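DegT/DnrJ/EryC1/StrS aminotransferase (Brucella abortus 2308, PDB 4QGR) probably acts as a pyridoxal-phosphate-dependent transaminase, moving amino groups between substrates with the help of its bound cofactor. Local coordinates at residues S115-I127 and D145-I159. Numbering follows the deposited sequence.
Sequences SYNMNVEQLEAAI and DLFGLAASYNRITAI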
ATOM      1  N   SER A 115       5.484  17.610 -26.065  1.00 16.08           N
ATOM      2  CA  SER A 115       4.486  16.951 -25.267  1.00 15.36           C
ATOM      3  C   SER A 115       5.028  16.384 -23.933  1.00 14.31           C
ATOM      4  O   SER A 115       4.242  16.086 -23.032  1.00 14.21           O
ATOM      5  CB  SER A 115       3.855  15.828 -26.085  1.00 15.84           C
ATOM      6  OG  SER A 115       4.727  14.703 -26.164  1.00 14.94           O
ATOM      7  N   TYR A 116       6.342  16.168 -23.855  1.00 13.12           N
ATOM      8  CA  TYR A 116       7.000  15.523 -22.720  1.00 12.86           C
ATOM      9  C   TYR A 116       6.563  14.080 -22.510  1.00 12.22           C
ATOM     10  O   TYR A 116       6.796  13.489 -21.436  1.00 11.77           O
ATOM     11  CB  TYR A 116       6.795  16.331 -21.422  1.00 13.30           C
ATOM     12  CG  TYR A 116       7.087  17.796 -21.561  1.00 14.76           C
ATOM     13  CD1 TYR A 116       8.246  18.239 -22.189  1.00 15.19           C
ATOM     14  CD2 TYR A 116       6.194  18.768 -21.079  1.00 15.39           C
ATOM     15  CE1 TYR A 116       8.533  19.587 -22.302  1.00 16.26           C
ATOM     16  CE2 TYR A 116       6.488  20.114 -21.186  1.00 16.31           C
ATOM     17  CZ  TYR A 116       7.666  20.517 -21.803  1.00 17.04           C
ATOM     18  OH  TYR A 116       7.969  21.858 -21.957  1.00 18.48           O
ATOM     19  N   ASN A 117       5.956  13.503 -23.548  1.00 11.92           N
ATOM     20  CA  ASN A 117       5.482  12.133 -23.519  1.00 11.80           C
ATOM     21  C   ASN A 117       6.322  11.202 -24.432  1.00 12.07           C
ATOM     22  O   ASN A 117       7.008  11.667 -25.341  1.00 12.35           O
ATOM     23  CB  ASN A 117       3.985  12.095 -23.883  1.00 11.75           C
ATOM     24  CG  ASN A 117       3.104  12.575 -22.747  1.00 11.47           C
ATOM     25  OD1 ASN A 117       3.474  12.436 -21.578  1.00 11.13           O
ATOM     26  ND2 ASN A 117       1.907  13.043 -23.061  1.00 12.38           N
ATOM     27  N   MET A 118       6.250   9.911 -24.164  1.00 12.19           N
ATOM     28  CA  MET A 118       7.117   8.884 -24.811  1.00 13.05           C
ATOM     29  C   MET A 118       7.228   9.078 -26.323  1.00 13.08           C
ATOM     30  O   MET A 118       6.230   9.127 -27.034  1.00 12.96           O
ATOM     31  CB  MET A 118       6.553   7.487 -24.523  1.00 13.81           C
ATOM     32  CG  MET A 118       7.405   6.335 -25.097  1.00 15.13           C
ATOM     33  SD  MET A 118       6.859   4.694 -24.631  1.00 16.18           S
ATOM     34  CE  MET A 118       7.252   4.612 -22.881  1.00 16.54           C
ATOM     35  N   ASN A 119       8.468   9.100 -26.806  1.00 13.82           N
ATOM     36  CA  ASN A 119       8.805   9.243 -28.210  1.00 14.50           C
ATOM     37  C   ASN A 119       8.530   7.893 -28.905  1.00 14.66           C
ATOM     38  O   ASN A 119       9.115   6.848 -28.563  1.00 13.42           O
ATOM     39  CB  ASN A 119      10.304   9.629 -28.342  1.00 15.72           C
ATOM     40  CG  ASN A 119      10.795   9.696 -29.781  1.00 17.00           C
ATOM     41  OD1 ASN A 119      10.473   8.856 -30.597  1.00 17.18           O
ATOM     42  ND2 ASN A 119      11.665  10.645 -30.060  1.00 18.34           N
ATOM     43  N   VAL A 120       7.624   7.915 -29.853  1.00 15.06           N
ATOM     44  CA  VAL A 120       7.154   6.680 -30.457  1.00 16.28           C
ATOM     45  C   VAL A 120       8.194   6.016 -31.358  1.00 16.30           C
ATOM     46  O   VAL A 120       8.322   4.771 -31.373  1.00 15.77           O
ATOM     47  CB  VAL A 120       5.869   6.977 -31.219  1.00 17.88           C
ATOM     48  CG1 VAL A 120       5.519   5.829 -32.158  1.00 20.22           C
ATOM     49  CG2 VAL A 120       4.793   7.295 -30.178  1.00 18.35           C
ATOM     50  N   GLU A 121       8.902   6.819 -32.150  1.00 16.39           N
ATOM     51  CA  GLU A 121       9.895   6.259 -33.058  1.00 18.36           C
ATOM     52  C   GLU A 121      10.990   5.573 -32.274  1.00 16.71           C
ATOM     53  O   GLU A 121      11.484   4.489 -32.666  1.00 16.83           O
ATOM     54  CB  GLU A 121      10.530   7.328 -33.943  1.00 21.63           C
ATOM     55  CG  GLU A 121       9.631   7.831 -35.061  1.00 24.79           C
ATOM     56  CD  GLU A 121       8.622   8.889 -34.645  1.00 28.43           C
ATOM     57  OE1 GLU A 121       8.664   9.412 -33.492  1.00 29.09           O
ATOM     58  OE2 GLU A 121       7.752   9.187 -35.509  1.00 34.94           O
ATOM     59  N   GLN A 122      11.398   6.209 -31.188  1.00 15.64           N
ATOM     60  CA  GLN A 122      12.457   5.646 -30.362  1.00 15.16           C
ATOM     61  C   GLN A 122      11.992   4.423 -29.581  1.00 14.71           C
ATOM     62  O   GLN A 122      12.765   3.513 -29.394  1.00 15.45           O
ATOM     63  CB  GLN A 122      13.062   6.690 -29.431  1.00 15.02           C
ATOM     64  CG  GLN A 122      14.458   6.256 -28.990  1.00 14.96           C
ATOM     65  CD  GLN A 122      15.047   7.062 -27.869  1.00 14.64           C
ATOM     66  OE1 GLN A 122      14.328   7.547 -26.976  1.00 14.32           O
ATOM     67  NE2 GLN A 122      16.362   7.147 -27.852  1.00 14.87           N
ATOM     68  N   LEU A 123      10.728   4.381 -29.160  1.00 14.18           N
ATOM     69  CA  LEU A 123      10.143   3.175 -28.597  1.00 14.17           C
ATOM     70  C   LEU A 123      10.334   1.985 -29.560  1.00 15.34           C
ATOM     71  O   LEU A 123      10.769   0.892 -29.159  1.00 15.11           O
ATOM     72  CB  LEU A 123       8.660   3.373 -28.355  1.00 13.73           C
ATOM     73  CG  LEU A 123       7.806   2.183 -27.992  1.00 13.57           C
ATOM     74  CD1 LEU A 123       8.295   1.535 -26.709  1.00 13.40           C
ATOM     75  CD2 LEU A 123       6.293   2.479 -27.907  1.00 13.66           C
ATOM     76  N   GLU A 124       9.954   2.196 -30.804  1.00 15.93           N
ATOM     77  CA  GLU A 124      10.096   1.168 -31.823  1.00 18.00           C
ATOM     78  C   GLU A 124      11.547   0.677 -31.940  1.00 17.79           C
ATOM     79  O   GLU A 124      11.823  -0.537 -32.007  1.00 17.43           O
ATOM     80  CB  GLU A 124       9.537   1.694 -33.175  1.00 21.01           C
ATOM     81  CG  GLU A 124       9.404   0.607 -34.240  1.00 25.64           C
ATOM     82  CD  GLU A 124       8.476   1.020 -35.382  1.00 29.30           C
ATOM     83  OE1 GLU A 124       8.747   2.036 -36.052  1.00 31.89           O
ATOM     84  OE2 GLU A 124       7.456   0.343 -35.603  1.00 37.04           O
ATOM     85  N   ALA A 125      12.469   1.619 -31.986  1.00 17.63           N
ATOM     86  CA  ALA A 125      13.913   1.296 -32.054  1.00 17.73           C
ATOM     87  C   ALA A 125      14.418   0.543 -30.825  1.00 16.85           C
ATOM     88  O   ALA A 125      15.263  -0.358 -30.963  1.00 17.18           O
ATOM     89  CB  ALA A 125      14.710   2.541 -32.250  1.00 18.60           C
ATOM     90  N   ALA A 126      13.891   0.895 -29.661  1.00 15.72           N
ATOM     91  CA  ALA A 126      14.264   0.283 -28.395  1.00 15.20           C
ATOM     92  C   ALA A 126      13.813  -1.174 -28.368  1.00 15.07           C
ATOM     93  O   ALA A 126      14.567  -2.057 -27.954  1.00 15.78           O
ATOM     94  CB  ALA A 126      13.650   1.053 -27.225  1.00 14.78           C
ATOM     95  N   ILE A 127      12.593  -1.433 -28.850  1.00 15.04           N
ATOM     96  CA  ILE A 127      12.069  -2.791 -28.887  1.00 15.11           C
ATOM     97  C   ILE A 127      12.914  -3.619 -29.857  1.00 15.77           C
ATOM     98  O   ILE A 127      13.315  -4.743 -29.533  1.00 16.47           O
ATOM     99  CB  ILE A 127      10.613  -2.823 -29.317  1.00 15.05           C
ATOM    100  CG1 ILE A 127       9.739  -2.233 -28.217  1.00 14.41           C
ATOM    101  CG2 ILE A 127      10.200  -4.244 -29.682  1.00 15.39           C
ATOM    102  CD1 ILE A 127       8.379  -1.808 -28.661  1.00 14.49           C
ATOM    103  N   ASP A 145       0.918   9.645 -19.194  1.00 10.30           N
ATOM    104  CA  ASP A 145       0.238  10.832 -19.626  1.00 11.05           C
ATOM    105  C   ASP A 145       0.793  11.988 -18.811  1.00 11.03           C
ATOM    106  O   ASP A 145       0.209  12.378 -17.826  1.00 11.75           O
ATOM    107  CB  ASP A 145      -1.251  10.715 -19.385  1.00 10.82           C
ATOM    108  CG  ASP A 145      -1.871   9.530 -20.083  1.00 11.06           C
ATOM    109  OD1 ASP A 145      -1.415   9.170 -21.202  1.00 11.97           O
ATOM    110  OD2 ASP A 145      -2.840   8.951 -19.515  1.00 11.42           O
ATOM    111  N   LEU A 146       1.965  12.516 -19.176  1.00 11.15           N
ATOM    112  CA  LEU A 146       2.682  13.388 -18.250  1.00 11.15           C
ATOM    113  C   LEU A 146       1.973  14.719 -18.108  1.00 10.80           C
ATOM    114  O   LEU A 146       1.569  15.301 -19.077  1.00 11.29           O
ATOM    115  CB  LEU A 146       4.154  13.593 -18.659  1.00 11.40           C
ATOM    116  CG  LEU A 146       5.079  14.073 -17.538  1.00 12.05           C
ATOM    117  CD1 LEU A 146       5.187  13.031 -16.425  1.00 12.99           C
ATOM    118  CD2 LEU A 146       6.480  14.402 -18.025  1.00 12.30           C
ATOM    119  N   PHE A 147       1.850  15.200 -16.888  1.00 11.03           N
ATOM    120  CA  PHE A 147       1.231  16.516 -16.559  1.00 11.06           C
ATOM    121  C   PHE A 147      -0.234  16.614 -16.918  1.00 11.77           C
ATOM    122  O   PHE A 147      -0.817  17.696 -16.871  1.00 12.06           O
ATOM    123  CB  PHE A 147       2.008  17.723 -17.161  1.00 11.43           C
ATOM    124  CG  PHE A 147       3.492  17.748 -16.805  1.00 11.06           C
ATOM    125  CD1 PHE A 147       3.955  17.352 -15.552  1.00 10.59           C
ATOM    126  CD2 PHE A 147       4.410  18.143 -17.738  1.00 11.22           C
ATOM    127  CE1 PHE A 147       5.314  17.396 -15.240  1.00 10.70           C
ATOM    128  CE2 PHE A 147       5.796  18.197 -17.414  1.00 11.23           C
ATOM    129  CZ  PHE A 147       6.241  17.828 -16.155  1.00 10.50           C
ATOM    130  N   GLY A 148      -0.815  15.474 -17.273  1.00 11.41           N
ATOM    131  CA  GLY A 148      -2.259  15.422 -17.637  1.00 11.96           C
ATOM    132  C   GLY A 148      -2.579  15.265 -19.078  1.00 12.20           C
ATOM    133  O   GLY A 148      -3.767  15.102 -19.443  1.00 12.30           O
ATOM    134  N   LEU A 149      -1.543  15.256 -19.932  1.00 12.77           N
ATOM    135  CA  LEU A 149      -1.707  15.238 -21.374  1.00 13.48           C
ATOM    136  C   LEU A 149      -1.581  13.809 -21.898  1.00 13.78           C
ATOM    137  O   LEU A 149      -0.571  13.157 -21.624  1.00 12.64           O
ATOM    138  CB  LEU A 149      -0.616  16.087 -22.010  1.00 14.88           C
ATOM    139  CG  LEU A 149      -0.609  16.229 -23.556  1.00 16.29           C
ATOM    140  CD1 LEU A 149      -1.870  16.925 -23.983  1.00 16.89           C
ATOM    141  CD2 LEU A 149       0.653  16.977 -24.000  1.00 16.93           C
ATOM    142  N   ALA A 150      -2.584  13.328 -22.663  1.00 13.57           N
ATOM    143  CA  ALA A 150      -2.565  11.943 -23.110  1.00 13.93           C
ATOM    144  C   ALA A 150      -1.389  11.682 -24.061  1.00 13.41           C
ATOM    145  O   ALA A 150      -1.078  12.502 -24.948  1.00 13.31           O
ATOM    146  CB  ALA A 150      -3.865  11.555 -23.808  1.00 15.07           C
ATOM    147  N   ALA A 151      -0.742  10.551 -23.847  1.00 13.22           N
ATOM    148  CA  ALA A 151       0.323  10.064 -24.735  1.00 13.31           C
ATOM    149  C   ALA A 151      -0.257   9.635 -26.097  1.00 14.28           C
ATOM    150  O   ALA A 151      -1.489   9.598 -26.304  1.00 13.93           O
ATOM    151  CB  ALA A 151       1.062   8.905 -24.070  1.00 12.93           C
ATOM    152  N   SER A 152       0.624   9.251 -27.012  1.00 14.88           N
ATOM    153  CA  SER A 152       0.206   8.991 -28.391  1.00 16.62           C
ATOM    154  C   SER A 152      -0.223   7.566 -28.595  1.00 16.20           C
ATOM    155  O   SER A 152       0.517   6.792 -29.185  1.00 16.12           O
ATOM    156  CB  SER A 152       1.309   9.359 -29.361  1.00 18.75           C
ATOM    157  OG  SER A 152       1.449  10.763 -29.351  1.00 22.83           O
ATOM    158  N   TYR A 153      -1.396   7.206 -28.076  1.00 15.19           N
ATOM    159  CA  TYR A 153      -1.762   5.790 -27.946  1.00 15.47           C
ATOM    160  C   TYR A 153      -1.974   5.064 -29.279  1.00 16.13           C
ATOM    161  O   TYR A 153      -1.736   3.850 -29.329  1.00 16.09           O
ATOM    162  CB  TYR A 153      -2.986   5.597 -27.005  1.00 15.08           C
ATOM    163  CG  TYR A 153      -2.535   5.876 -25.599  1.00 14.47           C
ATOM    164  CD1 TYR A 153      -1.761   4.933 -24.915  1.00 14.65           C
ATOM    165  CD2 TYR A 153      -2.813   7.080 -24.976  1.00 14.46           C
ATOM    166  CE1 TYR A 153      -1.277   5.176 -23.636  1.00 13.77           C
ATOM    167  CE2 TYR A 153      -2.319   7.337 -23.690  1.00 14.26           C
ATOM    168  CZ  TYR A 153      -1.542   6.381 -23.043  1.00 13.92           C
ATOM    169  OH  TYR A 153      -0.978   6.595 -21.779  1.00 13.91           O
ATOM    170  N   ASN A 154      -2.380   5.763 -30.328  1.00 16.32           N
ATOM    171  CA  ASN A 154      -2.590   5.033 -31.609  1.00 18.46           C
ATOM    172  C   ASN A 154      -1.282   4.532 -32.155  1.00 17.05           C
ATOM    173  O   ASN A 154      -1.168   3.359 -32.482  1.00 15.90           O
ATOM    174  CB  ASN A 154      -3.307   5.869 -32.637  1.00 21.51           C
ATOM    175  CG  ASN A 154      -4.640   6.349 -32.136  1.00 26.59           C
ATOM    176  OD1 ASN A 154      -5.285   5.714 -31.286  1.00 31.08           O
ATOM    177  ND2 ASN A 154      -5.030   7.513 -32.591  1.00 32.32           N
ATOM    178  N   ARG A 155      -0.271   5.395 -32.214  1.00 16.97           N
ATOM    179  CA  ARG A 155       1.024   4.954 -32.708  1.00 17.37           C
ATOM    180  C   ARG A 155       1.720   3.946 -31.759  1.00 16.24           C
ATOM    181  O   ARG A 155       2.399   3.002 -32.213  1.00 15.65           O
ATOM    182  CB  ARG A 155       1.900   6.143 -33.016  1.00 20.42           C
ATOM    183  CG  ARG A 155       1.255   7.030 -34.088  1.00 24.92           C
ATOM    184  CD  ARG A 155       2.061   8.266 -34.384  1.00 28.83           C
ATOM    185  NE  ARG A 155       3.267   7.866 -35.095  1.00 34.24           N
ATOM    186  CZ  ARG A 155       4.414   8.529 -35.066  1.00 36.48           C
ATOM    187  NH1 ARG A 155       4.530   9.647 -34.361  1.00 37.21           N
ATOM    188  NH2 ARG A 155       5.448   8.052 -35.747  1.00 37.48           N
ATOM    189  N   ILE A 156       1.578   4.155 -30.448  1.00 14.97           N
ATOM    190  CA  ILE A 156       2.125   3.215 -29.477  1.00 14.35           C
ATOM    191  C   ILE A 156       1.479   1.833 -29.593  1.00 14.36           C
ATOM    192  O   ILE A 156       2.164   0.809 -29.577  1.00 14.64           O
ATOM    193  CB  ILE A 156       2.000   3.776 -28.034  1.00 13.94           C
ATOM    194  CG1 ILE A 156       2.884   5.000 -27.880  1.00 13.71           C
ATOM    195  CG2 ILE A 156       2.458   2.758 -26.999  1.00 13.37           C
ATOM    196  CD1 ILE A 156       2.693   5.682 -26.564  1.00 13.64           C
ATOM    197  N   THR A 157       0.157   1.801 -29.753  1.00 14.10           N
ATOM    198  CA  THR A 157      -0.539   0.542 -29.882  1.00 14.39           C
ATOM    199  C   THR A 157      -0.178  -0.126 -31.219  1.00 14.22           C
ATOM    200  O   THR A 157      -0.024  -1.375 -31.270  1.00 13.99           O
ATOM    201  CB  THR A 157      -2.058   0.783 -29.749  1.00 14.99           C
ATOM    202  OG1 THR A 157      -2.274   1.516 -28.536  1.00 15.43           O
ATOM    203  CG2 THR A 157      -2.863  -0.533 -29.766  1.00 15.55           C
ATOM    204  N   ALA A 158      -0.003   0.659 -32.278  1.00 13.96           N
ATOM    205  CA  ALA A 158       0.423   0.052 -33.546  1.00 14.90           C
ATOM    206  C   ALA A 158       1.744  -0.728 -33.358  1.00 15.23           C
ATOM    207  O   ALA A 158       1.901  -1.831 -33.858  1.00 15.14           O
ATOM    208  CB  ALA A 158       0.583   1.084 -34.646  1.00 15.13           C
ATOM    209  N   ILE A 159       2.658  -0.168 -32.565  1.00 15.67           N
ATOM    210  CA  ILE A 159       3.901  -0.859 -32.268  1.00 16.44           C
ATOM    211  C   ILE A 159       3.675  -2.129 -31.443  1.00 16.64           C
ATOM    212  O   ILE A 159       4.195  -3.205 -31.746  1.00 18.04           O
ATOM    213  CB  ILE A 159       4.898   0.100 -31.563  1.00 17.05           C
ATOM    214  CG1 ILE A 159       5.421   1.123 -32.559  1.00 17.64           C
ATOM    215  CG2 ILE A 159       6.070  -0.692 -31.016  1.00 17.86           C
ATOM    216  CD1 ILE A 159       5.941   2.371 -31.919  1.00 18.28           C
TER
HETATM  217  O   HOH W   1       3.092  17.008 -20.770  1.00 13.03           O
HETATM  218  O   HOH W   2       1.166  13.617 -26.084  1.00 14.47           O
HETATM  219  O   HOH W   3       3.543   9.670 -26.624  1.00 13.32           O
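Ile159 fits as a knob into a hole formed by Val120, Leu123, Glu124 and Ile127, and illustrates how two nearly parallel helices, here 14° apart with axes 9.9 Å from each other, interlock. Its two branches divide the work. CD1 presses on Val120 CG1 at a tight 3.5 Å, while CG2 meets Ile127 CD1 just as closely; CG1 touches Glu124 OE2 at 3.7 Å. Val120 answers with a fork of its own: CG1, anti to the backbone N (chi1 165°), faces Ile159 and lies over one face of the Arg155 guanidinium, whereas CG2 reaches Ile156 CG1 at 3.8 Å. At the exposed side of the pair, Arg155 NH2 donates an almost straight bond of 2.6 Å to Glu121 OE2, a salt bridge in the guanidinium plane but well above that of the carboxylate.

Ahead of the helices, Asn117 uses both ends of its amide to join the two loops. OD1 accepts from Leu146 N at 2.8 Å on an in-plane lone pair, and ND2 donates to Leu149 O at 2.9 Å from above that carbonyl's plane. With one end accepting and the other donating, the pair of bonds fixes which way the amide is flipped, and a water links ND2 to Ala150 O.

Beyond this polar join, Phe147 N is hydrogen-bonded to Gln173 OE1 of the cofactor pocket, and Leu146 lies near the bound pyridoxal phosphate. Helices 120-133 and 153-163 pack side by side against the large mixed sheet, Leu123 and Ile127 resting on Phe86 of strand 83-88 and Tyr153 on Glu169 of strand 166-170. Helix 153-163 makes the beta-alpha-beta crossover between adjacent parallel strands 137-141 and 166-170, in the large domain of a PLP-dependent aminotransferase fold.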